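Local coordinates for protein arginase (Trypanosoma brucei brucei, PDB 4RHJ) that is of unknown function: it has the arginase-deacetylase fold of arginases and agmatinases but evolved without their binuclear manganese cluster, at residues R70-Y75 and I312-L317; S145-M150 and F240-A245; P159-V164 and D236-I241; V193-N198 and H212-M217; R231-D236 and N274-P279. All coordinates share one frame; numbering follows the deposited sequence.

Contact 1: R70-Y75 and I312-L317; sequences RDCDHY and IKEGIL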
# COMPACT_ATOMS: atom_id res chain seq x y z
N ARG A 70 -5.20 15.24 16.76
CA ARG A 70 -4.65 16.57 16.52
C ARG A 70 -3.12 16.53 16.44
O ARG A 70 -2.49 17.48 16.00
CB ARG A 70 -5.09 17.53 17.62
CG ARG A 70 -6.57 17.84 17.60
CD ARG A 70 -6.96 18.62 16.34
NE ARG A 70 -8.35 19.07 16.40
CZ ARG A 70 -9.35 18.53 15.70
NH1 ARG A 70 -9.12 17.52 14.86
NH2 ARG A 70 -10.58 19.01 15.83
N ASP A 71 -2.55 15.39 16.84
CA ASP A 71 -1.11 15.19 16.87
C ASP A 71 -0.53 15.00 15.49
O ASP A 71 -0.76 13.98 14.85
CB ASP A 71 -0.75 13.99 17.72
CG ASP A 71 -1.45 14.00 19.06
OD1 ASP A 71 -1.06 14.82 19.93
OD2 ASP A 71 -2.39 13.20 19.25
N CYS A 72 0.26 15.98 15.05
CA CYS A 72 0.85 16.00 13.72
C CYS A 72 2.04 15.06 13.58
O CYS A 72 2.52 14.49 14.56
CB CYS A 72 1.30 17.42 13.36
SG CYS A 72 -0.03 18.62 13.17
N ASP A 73 2.51 14.90 12.34
CA ASP A 73 3.68 14.08 12.06
C ASP A 73 4.90 14.78 12.64
O ASP A 73 5.75 14.15 13.28
CB ASP A 73 3.82 13.85 10.55
CG ASP A 73 4.96 12.94 10.22
OD1 ASP A 73 5.42 12.27 11.15
OD2 ASP A 73 5.39 12.89 9.05
N HIS A 74 4.94 16.09 12.44
CA HIS A 74 5.99 16.97 12.92
C HIS A 74 5.58 17.60 14.23
O HIS A 74 4.40 17.60 14.57
CB HIS A 74 6.30 18.04 11.89
CG HIS A 74 6.00 17.60 10.49
ND1 HIS A 74 5.05 18.21 9.71
CD2 HIS A 74 6.48 16.57 9.77
CE1 HIS A 74 4.98 17.59 8.54
NE2 HIS A 74 5.84 16.59 8.56
N TYR A 75 6.54 18.16 14.94
CA TYR A 75 6.31 18.54 16.32
C TYR A 75 5.60 19.88 16.45
O TYR A 75 6.13 20.84 17.00
CB TYR A 75 7.63 18.51 17.10
CG TYR A 75 8.19 17.09 17.26
CD1 TYR A 75 7.40 15.97 17.01
CD2 TYR A 75 9.51 16.88 17.66
CE1 TYR A 75 7.89 14.69 17.15
CE2 TYR A 75 10.01 15.60 17.80
CZ TYR A 75 9.20 14.51 17.55
OH TYR A 75 9.70 13.24 17.70
N ILE A 312 -4.57 16.60 5.12
CA ILE A 312 -5.06 17.95 5.47
C ILE A 312 -4.32 18.52 6.68
O ILE A 312 -3.94 19.70 6.69
CB ILE A 312 -6.58 17.95 5.78
CG1 ILE A 312 -7.40 17.35 4.63
CG2 ILE A 312 -7.07 19.36 6.10
CD1 ILE A 312 -8.75 16.78 5.06
N LYS A 313 -4.15 17.70 7.71
CA LYS A 313 -3.37 18.05 8.90
C LYS A 313 -2.03 18.65 8.53
O LYS A 313 -1.75 19.80 8.84
CB LYS A 313 -3.15 16.82 9.80
CG LYS A 313 -2.22 17.08 10.99
CD LYS A 313 -2.58 16.27 12.23
CE LYS A 313 -2.50 14.80 11.99
NZ LYS A 313 -2.69 14.04 13.25
N GLU A 314 -1.21 17.88 7.84
CA GLU A 314 0.16 18.30 7.56
C GLU A 314 0.23 19.35 6.45
O GLU A 314 1.29 19.93 6.19
CB GLU A 314 1.01 17.09 7.25
CG GLU A 314 0.86 15.95 8.28
CD GLU A 314 1.40 16.27 9.67
OE1 GLU A 314 2.14 17.26 9.83
OE2 GLU A 314 1.12 15.51 10.61
N GLY A 315 -0.92 19.61 5.82
CA GLY A 315 -1.06 20.74 4.92
C GLY A 315 -1.26 22.03 5.70
O GLY A 315 -0.82 23.10 5.27
N ILE A 316 -1.92 21.93 6.85
CA ILE A 316 -2.11 23.09 7.70
C ILE A 316 -0.82 23.47 8.44
O ILE A 316 -0.49 24.64 8.57
CB ILE A 316 -3.23 22.86 8.70
CG1 ILE A 316 -4.59 22.85 7.99
CG2 ILE A 316 -3.22 23.95 9.74
CD1 ILE A 316 -5.72 22.51 8.91
N LEU A 317 -0.10 22.47 8.93
CA LEU A 317 1.18 22.69 9.58
C LEU A 317 2.14 23.53 8.73
O LEU A 317 2.78 23.03 7.82
CB LEU A 317 1.80 21.33 9.92
CG LEU A 317 3.04 21.29 10.80
CD1 LEU A 317 3.02 20.04 11.64
CD2 LEU A 317 4.27 21.30 9.93
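Cys72, in a loop, and Glu314, in the last turns of helix 303-316, bring the two backbones to 6.6 Å between their CA atoms, close enough for the loop from Asp71 to His74 to meet side chains of the helix end. Lys313 makes the polar link. Its NZ donates a hydrogen bond to Asp71 O at 2.5 Å, arriving from above the carbonyl plane, and also bonds Pro69 O, one ammonium group thus holding two loop carbonyls. The lysine starts with CG anti to its backbone N (chi1 174°) and then bends at chi2 and chi3, laying its CG 3.5 Å from Cys72 SG before the chain turns to the carbonyl. Cys72 also touches Leu317, the first residue to leave helical geometry, through CB, 3.6 Å from Leu317 CD1. His74 comes against the same leucine with the edge of its ring: ND1 is 3.2 Å from Leu317 CD2, and Leu317 CG lies in the ring plane. Glu314 approaches that imidazole at a steep tilt, carboxylate and ring planes 72° apart, with OE1 3.1 Å from His74 ND1 but poorly angled for a hydrogen bond. Asp73 turns its carboxylate aside to a salt bridge with Arg267, while Asp71 and Tyr75 bond to Gln200 and Asp218 of a neighbouring subunit. The chemistry implies a loop held to the helix by a buried lysine, whose charge is probably eased by backbone carbonyl oxygens, while Asp71 and Tyr75 of that loop turn to the subunit interface.

Contact 2: S145-M150 and F240-A245; sequences SATLSM and FISIDA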
# COMPACT_ATOMS: atom_id res chain seq x y z
N SER A 145 -12.53 22.04 -8.23
CA SER A 145 -13.02 23.34 -8.69
C SER A 145 -12.68 24.47 -7.72
O SER A 145 -12.52 25.62 -8.12
CB SER A 145 -14.52 23.29 -8.88
OG SER A 145 -15.14 22.61 -7.81
N ALA A 146 -12.59 24.12 -6.44
CA ALA A 146 -12.19 25.06 -5.40
C ALA A 146 -10.71 25.39 -5.45
O ALA A 146 -10.13 25.79 -4.45
CB ALA A 146 -12.55 24.53 -4.04
N THR A 147 -10.08 25.17 -6.60
CA THR A 147 -8.73 25.68 -6.81
C THR A 147 -8.88 26.99 -7.55
O THR A 147 -8.36 28.02 -7.12
CB THR A 147 -7.84 24.69 -7.58
OG1 THR A 147 -7.44 23.65 -6.68
CG2 THR A 147 -6.59 25.40 -8.14
N LEU A 148 -9.65 26.95 -8.62
CA LEU A 148 -9.97 28.12 -9.43
C LEU A 148 -10.48 29.32 -8.61
O LEU A 148 -9.92 30.40 -8.70
CB LEU A 148 -11.01 27.72 -10.49
CG LEU A 148 -11.65 28.77 -11.39
CD1 LEU A 148 -10.60 29.63 -12.07
CD2 LEU A 148 -12.54 28.07 -12.40
N SER A 149 -11.51 29.11 -7.80
CA SER A 149 -12.17 30.19 -7.06
C SER A 149 -11.27 30.85 -6.02
O SER A 149 -11.26 32.07 -5.88
CB SER A 149 -13.42 29.67 -6.36
OG SER A 149 -14.00 28.59 -7.07
N MET A 150 -10.53 30.02 -5.28
CA MET A 150 -9.72 30.47 -4.14
C MET A 150 -8.50 31.28 -4.56
O MET A 150 -8.16 32.30 -3.93
CB MET A 150 -9.27 29.26 -3.31
CG MET A 150 -10.41 28.47 -2.64
SD MET A 150 -9.80 26.99 -1.79
CE MET A 150 -8.87 27.71 -0.45
N PHE A 240 -0.07 28.33 -3.76
CA PHE A 240 -1.35 27.65 -3.64
C PHE A 240 -1.03 26.17 -3.63
O PHE A 240 -0.20 25.70 -4.40
CB PHE A 240 -2.28 28.00 -4.80
CG PHE A 240 -3.66 27.38 -4.70
CD1 PHE A 240 -4.76 28.15 -4.33
CD2 PHE A 240 -3.86 26.04 -5.00
CE1 PHE A 240 -6.04 27.58 -4.24
CE2 PHE A 240 -5.12 25.47 -4.90
CZ PHE A 240 -6.21 26.24 -4.53
N ILE A 241 -1.68 25.41 -2.77
CA ILE A 241 -1.42 23.99 -2.79
C ILE A 241 -2.70 23.27 -3.17
O ILE A 241 -3.73 23.45 -2.52
CB ILE A 241 -0.87 23.50 -1.44
CG1 ILE A 241 0.56 24.04 -1.27
CG2 ILE A 241 -0.88 21.99 -1.37
CD1 ILE A 241 1.29 23.59 -0.03
N SER A 242 -2.63 22.51 -4.26
CA SER A 242 -3.79 21.77 -4.79
C SER A 242 -3.45 20.29 -4.82
O SER A 242 -2.46 19.88 -5.44
CB SER A 242 -4.18 22.25 -6.18
OG SER A 242 -5.46 21.74 -6.56
N ILE A 243 -4.30 19.51 -4.15
CA ILE A 243 -4.03 18.12 -3.84
C ILE A 243 -5.20 17.23 -4.26
O ILE A 243 -6.26 17.23 -3.65
CB ILE A 243 -3.75 17.93 -2.33
CG1 ILE A 243 -2.36 18.47 -1.98
CG2 ILE A 243 -3.90 16.46 -1.92
CD1 ILE A 243 -2.11 18.57 -0.49
N ASP A 244 -5.02 16.53 -5.36
CA ASP A 244 -5.96 15.53 -5.79
C ASP A 244 -5.55 14.22 -5.17
O ASP A 244 -4.41 13.78 -5.30
CB ASP A 244 -5.99 15.42 -7.30
CG ASP A 244 -7.18 14.63 -7.82
OD1 ASP A 244 -7.74 13.80 -7.08
OD2 ASP A 244 -7.55 14.84 -8.99
N ALA A 245 -6.50 13.61 -4.47
CA ALA A 245 -6.33 12.31 -3.85
C ALA A 245 -5.93 11.26 -4.89
O ALA A 245 -5.35 10.22 -4.55
CB ALA A 245 -7.61 11.92 -3.13
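Thr147 and Ser242 join hydroxyl to hydroxyl, OG1 to OG at 2.8 Å, where the lead-in to helix 148-157 passes over strand 239-244. Thr147 places OG1 anti to its own carbonyl carbon (chi1 -76°), which sends the hydroxyl to the serine and leaves CG2 beside the ring of Phe240. Ser242 swings OG anti to its backbone N (chi1 -168°), along the strand face that looks at the helix. The ring of Phe240, two residues earlier on that face, has CE2 3.4 Å from Thr147 OG1 and 3.6 Å from Thr147 CG2, while CZ is 3.4 Å from Thr147 CA; the threonine lies obliquely across the end of the ring, with OG1, CG2 and CA on one side of its plane. Around the ring edge, near its plane, come Met150 CB, 3.8 Å from CE1, and Ala146 O, 3.9 Å from CZ. The ring is also packed against Val282 of the next strand. Asp244, seen to bind manganese in this protein though no metal is bound here, lies farther along the strand, its carboxylate bonded to Ser169 and the backbone of Ser246. A weak bond from Thr147 OG1 to Asp285 gives the hydroxyl a second partner. Chemically, the hydroxyl pair is buried in a mainly apolar layer, and a directional bond probably adds to the packing that joins the segment leading into the helix to the central sheet.

Contact 3: P159-V164 and D236-I241; sequences PSDDIV and DYPVFI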
# COMPACT_ATOMS: atom_id res chain seq x y z
N PRO A 159 -3.65 41.56 -6.85
CA PRO A 159 -3.29 41.41 -8.26
C PRO A 159 -1.80 41.65 -8.52
O PRO A 159 -1.31 41.38 -9.62
CB PRO A 159 -4.14 42.47 -8.95
CG PRO A 159 -4.28 43.52 -7.92
CD PRO A 159 -4.43 42.79 -6.62
N SER A 160 -1.11 42.17 -7.51
CA SER A 160 0.31 42.44 -7.61
C SER A 160 1.12 41.19 -7.28
O SER A 160 2.23 41.01 -7.79
CB SER A 160 0.69 43.57 -6.66
OG SER A 160 0.37 43.23 -5.33
N ASP A 161 0.56 40.35 -6.42
CA ASP A 161 1.23 39.14 -5.96
C ASP A 161 1.28 38.08 -7.06
O ASP A 161 0.27 37.80 -7.69
CB ASP A 161 0.53 38.57 -4.71
CG ASP A 161 0.96 39.26 -3.42
OD1 ASP A 161 1.94 38.80 -2.80
OD2 ASP A 161 0.31 40.24 -3.02
N ASP A 162 2.46 37.52 -7.28
CA ASP A 162 2.62 36.40 -8.21
C ASP A 162 2.18 35.08 -7.56
O ASP A 162 2.77 34.66 -6.57
CB ASP A 162 4.07 36.29 -8.67
CG ASP A 162 4.52 37.48 -9.49
OD1 ASP A 162 3.67 38.07 -10.19
OD2 ASP A 162 5.73 37.81 -9.43
N ILE A 163 1.16 34.43 -8.11
CA ILE A 163 0.68 33.17 -7.55
C ILE A 163 1.14 31.96 -8.36
O ILE A 163 0.89 31.88 -9.56
CB ILE A 163 -0.85 33.12 -7.47
CG1 ILE A 163 -1.39 34.32 -6.68
CG2 ILE A 163 -1.30 31.79 -6.87
CD1 ILE A 163 -2.89 34.42 -6.65
N VAL A 164 1.81 31.02 -7.70
CA VAL A 164 2.14 29.77 -8.36
C VAL A 164 1.33 28.67 -7.72
O VAL A 164 0.71 28.87 -6.68
CB VAL A 164 3.63 29.44 -8.29
CG1 VAL A 164 4.45 30.70 -8.53
CG2 VAL A 164 3.98 28.81 -6.95
N ASP A 236 10.46 32.51 -3.74
CA ASP A 236 9.86 33.58 -2.95
C ASP A 236 8.44 33.87 -3.43
O ASP A 236 7.87 34.91 -3.09
CB ASP A 236 10.73 34.84 -3.03
CG ASP A 236 12.18 34.58 -2.65
OD1 ASP A 236 12.60 33.40 -2.70
OD2 ASP A 236 12.91 35.54 -2.32
N TYR A 237 7.89 32.96 -4.23
CA TYR A 237 6.55 33.10 -4.83
C TYR A 237 5.48 32.38 -4.02
O TYR A 237 5.59 31.18 -3.81
CB TYR A 237 6.54 32.56 -6.27
CG TYR A 237 7.50 33.25 -7.19
CD1 TYR A 237 7.11 34.36 -7.94
CD2 TYR A 237 8.81 32.81 -7.32
CE1 TYR A 237 8.00 35.00 -8.79
CE2 TYR A 237 9.70 33.43 -8.16
CZ TYR A 237 9.29 34.53 -8.90
OH TYR A 237 10.18 35.16 -9.74
N PRO A 238 4.43 33.12 -3.57
CA PRO A 238 3.28 32.62 -2.78
C PRO A 238 2.68 31.33 -3.34
O PRO A 238 2.36 31.26 -4.51
CB PRO A 238 2.28 33.77 -2.88
CG PRO A 238 3.13 34.97 -2.99
CD PRO A 238 4.31 34.57 -3.82
N VAL A 239 2.52 30.32 -2.49
CA VAL A 239 2.12 29.01 -2.97
C VAL A 239 0.66 28.67 -2.70
O VAL A 239 0.20 28.71 -1.57
CB VAL A 239 3.00 27.88 -2.35
CG1 VAL A 239 2.61 26.53 -2.93
CG2 VAL A 239 4.48 28.12 -2.60
N PHE A 240 -0.07 28.33 -3.76
CA PHE A 240 -1.35 27.65 -3.64
C PHE A 240 -1.03 26.17 -3.63
O PHE A 240 -0.20 25.70 -4.40
CB PHE A 240 -2.28 28.00 -4.80
CG PHE A 240 -3.66 27.38 -4.70
CD1 PHE A 240 -4.76 28.15 -4.33
CD2 PHE A 240 -3.86 26.04 -5.00
CE1 PHE A 240 -6.04 27.58 -4.24
CE2 PHE A 240 -5.12 25.47 -4.90
CZ PHE A 240 -6.21 26.24 -4.53
N ILE A 241 -1.68 25.41 -2.77
CA ILE A 241 -1.42 23.99 -2.79
C ILE A 241 -2.70 23.27 -3.17
O ILE A 241 -3.73 23.45 -2.52
CB ILE A 241 -0.87 23.50 -1.44
CG1 ILE A 241 0.56 24.04 -1.27
CG2 ILE A 241 -0.88 21.99 -1.37
CD1 ILE A 241 1.29 23.59 -0.03
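Phe240 N donates to Val164 O at 3.1 Å, and Val164 N in turn donates to Pro238 O at 3.2 Å; both bonds are nearly straight. Val164 therefore spends its amide and its carbonyl on two residues that flank Val239, the pairing of a parallel bridge between Val164 and Val239. Before the bridge the chains diverge and side chains take over. Pro238 has no N-H to offer, and its ring carbon CD instead sits 3.2 Å from Asp162 O, a buried oxygen without a hydrogen-bond partner in the model. On the outer side, Asp162 and Tyr237 run alongside each other in the same direction: CB meets the ring edge, 3.7 Å from Tyr237 CD1, and OD2 lies as far from CE1, the carboxylate turned 28° from the ring plane. Val164 crosses the tyrosine at about a right angle, CG1 3.6 Å from its CB. That branch is directed there by lying beside the backbone N, anti to the carbonyl carbon (chi1 -42°). Ile163 points away, to Val151 and Tyr154 of helix 148-157, and touches strand 239-244 lightly, CG2 being 4.4 Å from Phe240 CB. Pro238 also packs on Pro279 at the entry to strand 281-287. Two neighbouring parallel strands paired in this way, with helix 148-157 packed over Ile163 and Phe240, are typical of the three-layer arginase-deacetylase alpha/beta fold.

Contact 4: V193-N198 and H212-M217; sequences VVSVGN and HKMFYM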
# COMPACT_ATOMS: atom_id res chain seq x y z
N VAL A 193 3.31 26.68 -12.92
CA VAL A 193 2.69 25.46 -12.40
C VAL A 193 3.70 24.33 -12.19
O VAL A 193 4.38 23.92 -13.12
CB VAL A 193 1.58 24.94 -13.33
CG1 VAL A 193 1.03 23.60 -12.81
CG2 VAL A 193 0.45 25.95 -13.46
N VAL A 194 3.76 23.84 -10.96
CA VAL A 194 4.53 22.66 -10.63
C VAL A 194 3.59 21.46 -10.47
O VAL A 194 2.83 21.38 -9.51
CB VAL A 194 5.34 22.88 -9.34
CG1 VAL A 194 6.37 21.80 -9.16
CG2 VAL A 194 6.04 24.24 -9.36
N SER A 195 3.61 20.55 -11.43
CA SER A 195 2.73 19.38 -11.39
C SER A 195 3.47 18.13 -10.97
O SER A 195 4.38 17.67 -11.66
CB SER A 195 2.07 19.17 -12.74
OG SER A 195 0.99 20.07 -12.89
N VAL A 196 3.07 17.55 -9.85
CA VAL A 196 3.80 16.44 -9.25
C VAL A 196 2.96 15.16 -9.23
O VAL A 196 1.77 15.20 -8.95
CB VAL A 196 4.27 16.80 -7.81
CG1 VAL A 196 5.13 15.69 -7.21
CG2 VAL A 196 5.04 18.12 -7.79
N GLY A 197 3.57 14.02 -9.55
CA GLY A 197 2.88 12.75 -9.46
C GLY A 197 2.11 12.28 -10.69
O GLY A 197 1.59 11.18 -10.67
N ASN A 198 2.06 13.09 -11.74
CA ASN A 198 1.33 12.73 -12.97
C ASN A 198 1.70 11.35 -13.51
O ASN A 198 2.88 11.02 -13.59
CB ASN A 198 1.57 13.79 -14.06
CG ASN A 198 0.76 15.05 -13.87
OD1 ASN A 198 0.63 15.84 -14.79
ND2 ASN A 198 0.23 15.26 -12.67
N HIS A 212 2.99 26.28 -22.15
CA HIS A 212 2.87 27.17 -21.00
C HIS A 212 4.00 26.95 -20.00
O HIS A 212 3.88 27.28 -18.82
CB HIS A 212 1.52 27.01 -20.32
CG HIS A 212 0.85 28.32 -20.03
ND1 HIS A 212 -0.46 28.58 -20.37
CD2 HIS A 212 1.33 29.45 -19.47
CE1 HIS A 212 -0.77 29.81 -20.01
NE2 HIS A 212 0.30 30.36 -19.46
N LYS A 213 5.10 26.38 -20.50
CA LYS A 213 6.39 26.33 -19.82
C LYS A 213 6.33 26.01 -18.32
O LYS A 213 7.06 26.60 -17.53
CB LYS A 213 7.12 27.66 -20.04
CG LYS A 213 7.39 27.98 -21.51
CD LYS A 213 7.86 29.42 -21.72
CE LYS A 213 7.92 29.79 -23.19
NZ LYS A 213 6.60 29.60 -23.86
N MET A 214 5.45 25.07 -17.96
CA MET A 214 5.30 24.66 -16.57
C MET A 214 6.23 23.51 -16.27
O MET A 214 6.69 22.82 -17.18
CB MET A 214 3.85 24.26 -16.27
CG MET A 214 3.48 22.83 -16.59
SD MET A 214 1.78 22.50 -16.12
CE MET A 214 0.91 23.48 -17.34
N PHE A 215 6.53 23.30 -15.00
CA PHE A 215 7.42 22.21 -14.62
C PHE A 215 6.61 21.03 -14.10
O PHE A 215 5.51 21.18 -13.58
CB PHE A 215 8.44 22.68 -13.57
CG PHE A 215 9.66 21.80 -13.49
CD1 PHE A 215 10.39 21.51 -14.63
CD2 PHE A 215 10.09 21.28 -12.28
CE1 PHE A 215 11.51 20.70 -14.57
CE2 PHE A 215 11.22 20.47 -12.21
CZ PHE A 215 11.93 20.19 -13.36
N TYR A 216 7.17 19.84 -14.27
CA TYR A 216 6.46 18.64 -13.91
C TYR A 216 7.41 17.54 -13.45
O TYR A 216 8.60 17.55 -13.77
CB TYR A 216 5.59 18.15 -15.08
CG TYR A 216 6.19 18.38 -16.45
CD1 TYR A 216 6.88 17.38 -17.11
CD2 TYR A 216 6.02 19.61 -17.10
CE1 TYR A 216 7.41 17.59 -18.37
CE2 TYR A 216 6.55 19.82 -18.36
CZ TYR A 216 7.24 18.81 -18.98
OH TYR A 216 7.76 19.03 -20.24
N MET A 217 6.87 16.62 -12.66
CA MET A 217 7.59 15.45 -12.17
C MET A 217 6.65 14.27 -12.08
O MET A 217 6.00 14.08 -11.07
CB MET A 217 8.21 15.71 -10.79
CG MET A 217 9.33 16.74 -10.77
SD MET A 217 9.03 18.10 -9.62
CE MET A 217 7.80 19.03 -10.53
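Val193 and Met214 lie side by side within a beta-alpha-beta unit, in which strand 190-196 passes through helix 203-211 to the edge strand 215-217. The thioether runs alongside the valine, SD 3.6 Å from Val193 CG1. Met214 takes its CG between the backbone N and the carbonyl carbon (chi1 86°), a turn that lays the chain along Val193, while Leu185 of helix 180-186 packs on both residues. On the face of the sheet that carries Val194, Phe215, Val196 and Met217, Met217 crosses Val194 and Val196 obliquely. Bends at chi2 and chi3 carry its methyl to a place where it bridges them, CE 4.0 Å from Val196 CG2. Tyr216 and Ser195 occupy the other face, and there the tyrosine ring heads away to a cation-pi contact with Arg209 and to Tyr75 of a neighbouring subunit. Beneath these side chains the strands run 10° from parallel, joined by four hydrogen bonds of 2.9 Å: Phe215 N to Val193 O, Ser195 N to Phe215 O, Met217 N to Ser195 O and Gly197 N to Met217 O. Asn198, just beyond, binds Arg209 and Ser169. The tightest carbon contact is Met217 CE against Val194 CG1, at 3.4 Å.

Contact 5: R231-D236 and N274-P279; sequences RDIRND and NGIRGP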
# COMPACT_ATOMS: atom_id res chain seq x y z
N ARG A 231 16.54 19.47 -4.45
CA ARG A 231 15.69 19.29 -3.29
C ARG A 231 14.65 20.38 -3.15
O ARG A 231 13.55 20.27 -3.67
CB ARG A 231 16.51 19.25 -2.00
CG ARG A 231 17.50 18.12 -1.90
CD ARG A 231 17.75 17.73 -0.44
NE ARG A 231 18.25 16.37 -0.36
CZ ARG A 231 17.77 15.43 0.44
NH1 ARG A 231 16.79 15.70 1.28
NH2 ARG A 231 18.27 14.21 0.40
N ASP A 232 15.01 21.43 -2.42
CA ASP A 232 14.07 22.47 -2.07
C ASP A 232 13.52 23.21 -3.29
O ASP A 232 14.22 23.43 -4.26
CB ASP A 232 14.71 23.48 -1.12
CG ASP A 232 15.29 22.85 0.12
OD1 ASP A 232 14.55 22.13 0.83
OD2 ASP A 232 16.49 23.08 0.40
N ILE A 233 12.24 23.59 -3.19
CA ILE A 233 11.52 24.34 -4.23
C ILE A 233 12.18 25.71 -4.29
O ILE A 233 12.33 26.27 -5.38
CB ILE A 233 10.03 24.50 -3.97
CG1 ILE A 233 9.39 23.23 -3.43
CG2 ILE A 233 9.32 24.92 -5.23
CD1 ILE A 233 8.13 22.74 -4.17
N ARG A 234 12.53 26.27 -3.12
CA ARG A 234 13.36 27.46 -3.03
C ARG A 234 12.87 28.64 -3.85
O ARG A 234 13.58 29.15 -4.72
CB ARG A 234 14.82 27.12 -3.42
CG ARG A 234 15.70 26.53 -2.32
CD ARG A 234 17.10 26.21 -2.80
NE ARG A 234 17.66 25.04 -2.12
CZ ARG A 234 17.64 23.80 -2.61
NH1 ARG A 234 17.06 23.55 -3.78
NH2 ARG A 234 18.18 22.80 -1.93
N ASN A 235 11.64 29.07 -3.59
CA ASN A 235 11.10 30.25 -4.29
C ASN A 235 10.55 31.26 -3.30
O ASN A 235 10.20 30.91 -2.18
CB ASN A 235 10.02 29.83 -5.29
CG ASN A 235 8.85 29.16 -4.61
OD1 ASN A 235 7.86 29.80 -4.28
ND2 ASN A 235 8.98 27.88 -4.38
N ASP A 236 10.46 32.51 -3.74
CA ASP A 236 9.86 33.58 -2.95
C ASP A 236 8.44 33.87 -3.43
O ASP A 236 7.87 34.91 -3.09
CB ASP A 236 10.73 34.84 -3.03
CG ASP A 236 12.18 34.58 -2.65
OD1 ASP A 236 12.60 33.40 -2.70
OD2 ASP A 236 12.91 35.54 -2.32
N ASN A 274 6.28 18.15 2.40
CA ASN A 274 7.10 18.76 3.44
C ASN A 274 8.09 19.74 2.81
O ASN A 274 8.37 20.80 3.36
CB ASN A 274 7.83 17.65 4.24
CG ASN A 274 8.65 18.18 5.40
OD1 ASN A 274 8.10 18.50 6.47
ND2 ASN A 274 9.97 18.25 5.22
N GLY A 275 8.56 19.37 1.62
CA GLY A 275 9.59 20.12 0.91
C GLY A 275 9.14 21.27 0.04
O GLY A 275 9.95 21.77 -0.74
N ILE A 276 7.90 21.71 0.18
CA ILE A 276 7.39 22.83 -0.62
C ILE A 276 7.87 24.10 0.01
O ILE A 276 7.79 24.25 1.22
CB ILE A 276 5.84 22.81 -0.74
CG1 ILE A 276 5.39 21.69 -1.68
CG2 ILE A 276 5.30 24.11 -1.28
CD1 ILE A 276 3.90 21.53 -1.79
N ARG A 277 8.39 25.02 -0.79
CA ARG A 277 8.97 26.25 -0.26
C ARG A 277 8.13 27.44 -0.65
O ARG A 277 7.41 27.40 -1.64
CB ARG A 277 10.40 26.46 -0.75
CG ARG A 277 11.39 25.38 -0.39
CD ARG A 277 11.79 25.40 1.06
NE ARG A 277 12.30 24.09 1.41
CZ ARG A 277 11.52 23.07 1.75
NH1 ARG A 277 10.21 23.25 1.80
NH2 ARG A 277 12.04 21.90 2.05
N GLY A 278 8.22 28.51 0.12
CA GLY A 278 7.47 29.71 -0.21
C GLY A 278 7.53 30.80 0.84
O GLY A 278 8.05 30.59 1.94
N PRO A 279 7.00 31.98 0.50
CA PRO A 279 6.94 33.13 1.40
C PRO A 279 5.67 33.05 2.22
O PRO A 279 5.54 33.73 3.24
CB PRO A 279 6.89 34.31 0.44
CG PRO A 279 6.10 33.78 -0.71
CD PRO A 279 6.50 32.32 -0.85
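Asp232 and Arg277 carry the charged part of this surface contact between two loops that run nearly parallel, 11° apart. The guanidinium presents its edge to a single carboxylate oxygen: NH2 lies 2.8 Å from Asp232 OD1 and NE reaches the same oxygen weakly at 3.0 Å. That oxygen is approached on its anti side by NH2, somewhat out of the carboxylate plane, and the carboxylate is turned 45° from the guanidinium plane. Asp232 OD2 is taken by Arg234 NH2, also in a salt bridge, and one aspartate thus joins two arginines; the guanidinium of Arg234 lies with a face centred over Asp232 CB. Among uncharged polar groups, Asn235 ND2 makes a weak hydrogen bond to Arg277 O at 3.2 Å. Its CG lies between backbone N and carbonyl carbon (chi1 61°), bringing the amide toward the other loop. A CA-H...O contact from Gly278 CA to Asn235 O, 3.6 Å, follows. Apolar contact is led by Ile233, which lies alongside Ile276 and points the same way, CD1 3.8 Å from Ile276 CG1; Ile276 continues inward to Val166, Val239 and Ile241. Pro279 covers the peptide of Asp236, its CG 3.2 Å from Asp236 O. Ile233 N and Arg277 N are buried without a partner in the model. Read chemically, a charge network built on a shared aspartate, with isoleucine packing, probably holds the loops together in place of backbone-to-backbone hydrogen bonds.

Overall arrangement
From the N terminus, the loop before strand 77-81 opens contact 1, which closes only at the end of helix 303-316 and so encloses the other four. Segment 145-150, leading into helix 148-157, then opens contact 2 and strand 163-168 opens contact 3; both close on strand 239-244, where they share Phe240 and Ile241. Contact 4 shuts a short beta-alpha-beta loop nested inside both and adds the edge strand. Contact 5 begins after it, shares Asp236 with contact 3, and crosses contacts 2 and 3 on its way to the loop before strand 281-287. Ile276 meets Ile241 there, and Asn274 reaches His74 of contact 1, tying sheet, helices and surface loops together.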